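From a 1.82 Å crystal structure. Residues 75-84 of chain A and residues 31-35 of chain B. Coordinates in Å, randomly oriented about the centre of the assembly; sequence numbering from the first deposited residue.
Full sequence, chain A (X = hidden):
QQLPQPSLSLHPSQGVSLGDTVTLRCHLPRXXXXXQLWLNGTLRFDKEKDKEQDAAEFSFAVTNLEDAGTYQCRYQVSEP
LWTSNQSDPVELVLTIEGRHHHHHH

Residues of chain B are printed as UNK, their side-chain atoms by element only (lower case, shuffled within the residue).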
# COMPACT_ATOMS: atom_id res chain seq x y z
N TYR A 75 1.15 9.22 3.34
CA TYR A 75 -0.26 9.20 3.80
C TYR A 75 -1.21 9.63 2.70
O TYR A 75 -0.77 10.27 1.75
CB TYR A 75 -0.48 9.98 5.10
CG TYR A 75 -0.30 11.47 4.98
CD1 TYR A 75 0.97 12.06 5.05
CD2 TYR A 75 -1.41 12.32 4.84
CE1 TYR A 75 1.14 13.44 4.95
CE2 TYR A 75 -1.25 13.71 4.74
CZ TYR A 75 0.03 14.26 4.79
OH TYR A 75 0.22 15.64 4.70
N GLN A 76 -2.47 9.22 2.84
CA GLN A 76 -3.49 9.36 1.80
C GLN A 76 -4.85 9.67 2.39
O GLN A 76 -5.23 9.17 3.46
CB GLN A 76 -3.62 8.07 0.96
CG GLN A 76 -2.35 7.58 0.29
CD GLN A 76 -2.61 6.42 -0.66
OE1 GLN A 76 -3.36 5.48 -0.34
NE2 GLN A 76 -2.01 6.48 -1.84
N VAL A 77 -5.59 10.50 1.66
CA VAL A 77 -6.97 10.80 1.99
C VAL A 77 -7.83 10.64 0.73
O VAL A 77 -7.32 10.72 -0.38
CB VAL A 77 -7.13 12.25 2.54
CG1 VAL A 77 -6.39 12.38 3.86
CG2 VAL A 77 -6.63 13.27 1.53
N SER A 78 -9.13 10.42 0.91
CA SER A 78 -10.01 10.22 -0.25
C SER A 78 -10.96 11.40 -0.53
O SER A 78 -11.73 11.36 -1.49
CB SER A 78 -10.82 8.93 -0.11
OG SER A 78 -11.54 8.92 1.09
N GLU A 79 -10.88 12.43 0.31
CA GLU A 79 -11.70 13.64 0.15
C GLU A 79 -10.84 14.84 0.54
O GLU A 79 -10.78 15.18 1.72
CB GLU A 79 -12.93 13.61 1.08
CG GLU A 79 -13.68 12.27 1.16
CD GLU A 79 -14.97 12.27 0.37
OE1 GLU A 79 -15.92 12.96 0.81
OE2 GLU A 79 -15.04 11.57 -0.67
N PRO A 80 -10.14 15.46 -0.43
CA PRO A 80 -10.01 15.11 -1.85
C PRO A 80 -9.10 13.89 -2.04
O PRO A 80 -8.57 13.38 -1.05
CB PRO A 80 -9.34 16.34 -2.46
CG PRO A 80 -8.62 16.99 -1.33
CD PRO A 80 -9.39 16.68 -0.08
N LEU A 81 -8.91 13.45 -3.29
CA LEU A 81 -8.16 12.21 -3.58
C LEU A 81 -6.69 12.49 -3.74
O LEU A 81 -6.19 12.67 -4.87
CB LEU A 81 -8.71 11.45 -4.80
CG LEU A 81 -9.78 10.39 -4.50
CD1 LEU A 81 -10.57 10.07 -5.76
CD2 LEU A 81 -9.19 9.13 -3.92
N TRP A 82 -6.01 12.51 -2.60
CA TRP A 82 -4.66 13.02 -2.52
C TRP A 82 -3.76 12.02 -1.79
O TRP A 82 -4.19 11.37 -0.85
CB TRP A 82 -4.64 14.36 -1.76
CG TRP A 82 -4.99 15.59 -2.62
CD1 TRP A 82 -5.19 15.62 -3.98
CD2 TRP A 82 -5.10 16.95 -2.16
NE1 TRP A 82 -5.47 16.92 -4.39
CE2 TRP A 82 -5.42 17.75 -3.30
CE3 TRP A 82 -4.99 17.57 -0.91
CZ2 TRP A 82 -5.60 19.14 -3.22
CZ3 TRP A 82 -5.19 18.96 -0.82
CH2 TRP A 82 -5.49 19.73 -1.98
N THR A 83 -2.52 11.95 -2.25
CA THR A 83 -1.47 11.22 -1.53
C THR A 83 -0.26 12.12 -1.30
O THR A 83 0.04 12.99 -2.13
CB THR A 83 -1.04 9.92 -2.26
OG1 THR A 83 -0.05 9.23 -1.48
CG2 THR A 83 -0.47 10.20 -3.63
N SER A 84 0.42 11.93 -0.18
CA SER A 84 1.68 12.63 0.07
C SER A 84 2.79 12.01 -0.75
O SER A 84 2.64 10.91 -1.28
CB SER A 84 2.06 12.60 1.56
OG SER A 84 2.52 11.30 1.94
N UNK B 31 -17.99 5.51 -4.97
CA UNK B 31 -17.44 6.45 -4.00
C UNK B 31 -16.01 6.77 -4.42
O UNK B 31 -15.36 5.94 -5.05
c UNK B 31 -17.44 5.83 -2.60
c UNK B 31 -16.72 4.48 -2.50
s UNK B 31 -16.81 3.76 -0.86
c UNK B 31 -18.44 3.01 -0.85
N UNK B 32 -15.51 7.95 -4.09
CA UNK B 32 -14.10 8.27 -4.30
C UNK B 32 -13.26 7.36 -3.40
O UNK B 32 -13.58 7.15 -2.23
c UNK B 32 -13.81 9.77 -4.01
N UNK B 33 -12.20 6.78 -3.94
CA UNK B 33 -11.40 5.83 -3.15
C UNK B 33 -10.01 5.62 -3.74
O UNK B 33 -9.79 5.81 -4.93
c UNK B 33 -12.13 4.50 -3.00
N UNK B 34 -9.07 5.27 -2.87
CA UNK B 34 -7.73 4.82 -3.29
C UNK B 34 -7.83 3.33 -3.52
O UNK B 34 -8.32 2.62 -2.67
c UNK B 34 -4.47 6.31 -4.35
c UNK B 34 -3.61 7.05 -5.13
c UNK B 34 -3.46 8.43 -4.93
n UNK B 34 -5.83 8.75 -2.14
c UNK B 34 -6.16 6.53 -2.38
c UNK B 34 -6.68 5.15 -2.21
c UNK B 34 -5.22 6.97 -3.37
c UNK B 34 -6.52 7.66 -1.68
c UNK B 34 -5.05 8.36 -3.20
c UNK B 34 -4.17 9.10 -3.96
N UNK B 35 -7.41 2.87 -4.70
CA UNK B 35 -7.54 1.45 -5.01
C UNK B 35 -6.15 0.84 -5.08
O UNK B 35 -5.25 1.47 -5.64
c UNK B 35 -9.59 2.05 -6.35
c UNK B 35 -8.28 1.24 -6.34
c UNK B 35 -8.56 -0.24 -6.57
O HOH W 1 -14.40 8.80 -0.06

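Position 31 of chain B carries four side-chain atoms in an unbranched row: two carbons, a sulfur and a last carbon. The end of this side chain leads away from the chain A stretch; it touches nothing there and adds nothing to the buried surface here. A thioether inside a straight chain belongs to methionine alone among the standard residues, so this is Met31(B).

Position 32 has a single side-chain carbon, the CB, which points toward chain A and lies within reach of three residues. That CB lies 3.6 Å from Ser78(A) O, 3.7 Å from Leu81(A) CD1 and 4.0 Å from Glu79(A) OE2. One carbon and nothing beyond it means alanine, Ala32(B). The carbonyl is used as well: a water donates through its O to Ala32(B) O at 2.8 Å and to Glu79(A) OE2 at 2.9 Å, while accepting from Ser78(A) OG at 3.1 Å.

Position 33 again shows one carbon, but here the CB points away from chain A, so contact is left to the backbone. Its CA is 4.4 Å from Ser78(A) CB, and its O is 3.5 Å from Leu81(A) CD2. This is Ala33(B), whose CA lies 5.4 Å from the CA of Ser78(A), the nearest CA to CA pair across the stretches.

Position 34 points toward chain A with ten side-chain atoms, a carbon followed by fused five- and six-membered rings holding eight carbons and one nitrogen. Its ring system is held on both faces, by Leu81(A) over one and Gln76(A) over the opposite one, and its ring nitrogen reaches two backbone carbonyls, those of Val77(A) and Trp82(A). An indole identifies Trp34(B), which has the largest covered area of either stretch. Leu81(A) CD2 stands 4.0 Å from the centroid of the Trp34(B) five-membered ring, and Gln76(A) CB stands 4.1 Å from that same centroid, each a CH-pi contact. Gln76(A) NE2 also lies 3.5 Å from Trp34(B) CE3. The indole nitrogen makes weak hydrogen bonds from Trp34(B) NE1 to Val77(A) O at 3.0 Å and to Trp82(A) O at 3.3 Å. Farther along the ring, Thr83(A) CB approaches Trp34(B) CZ2 at 3.7 Å.

Position 35 has one carbon carrying two more, a branch at CB. It points away and has no contact with the stretch. Three carbons in this arrangement make valine, Val35(B).

The contact is built around one tryptophan presented to two paired segments of chain A. Val77(A) and Trp82(A) pair through their backbones, with Val77(A) N to Trp82(A) O at 3.0 Å and Trp82(A) N to Val77(A) O at 3.1 Å, so the carbonyls that receive the indole also serve the ladder. Leu81(A) and Gln76(A) sandwich the ring. The design rule is alternation: positions 32 and 34 face the partner, one small and one large, while 33 and 35 turn away. Beside the apolar grip, a single water ties Ala32(B) O, Ser78(A) OG and Glu79(A) OE2 together.

Chain B (31-35) MAAWV
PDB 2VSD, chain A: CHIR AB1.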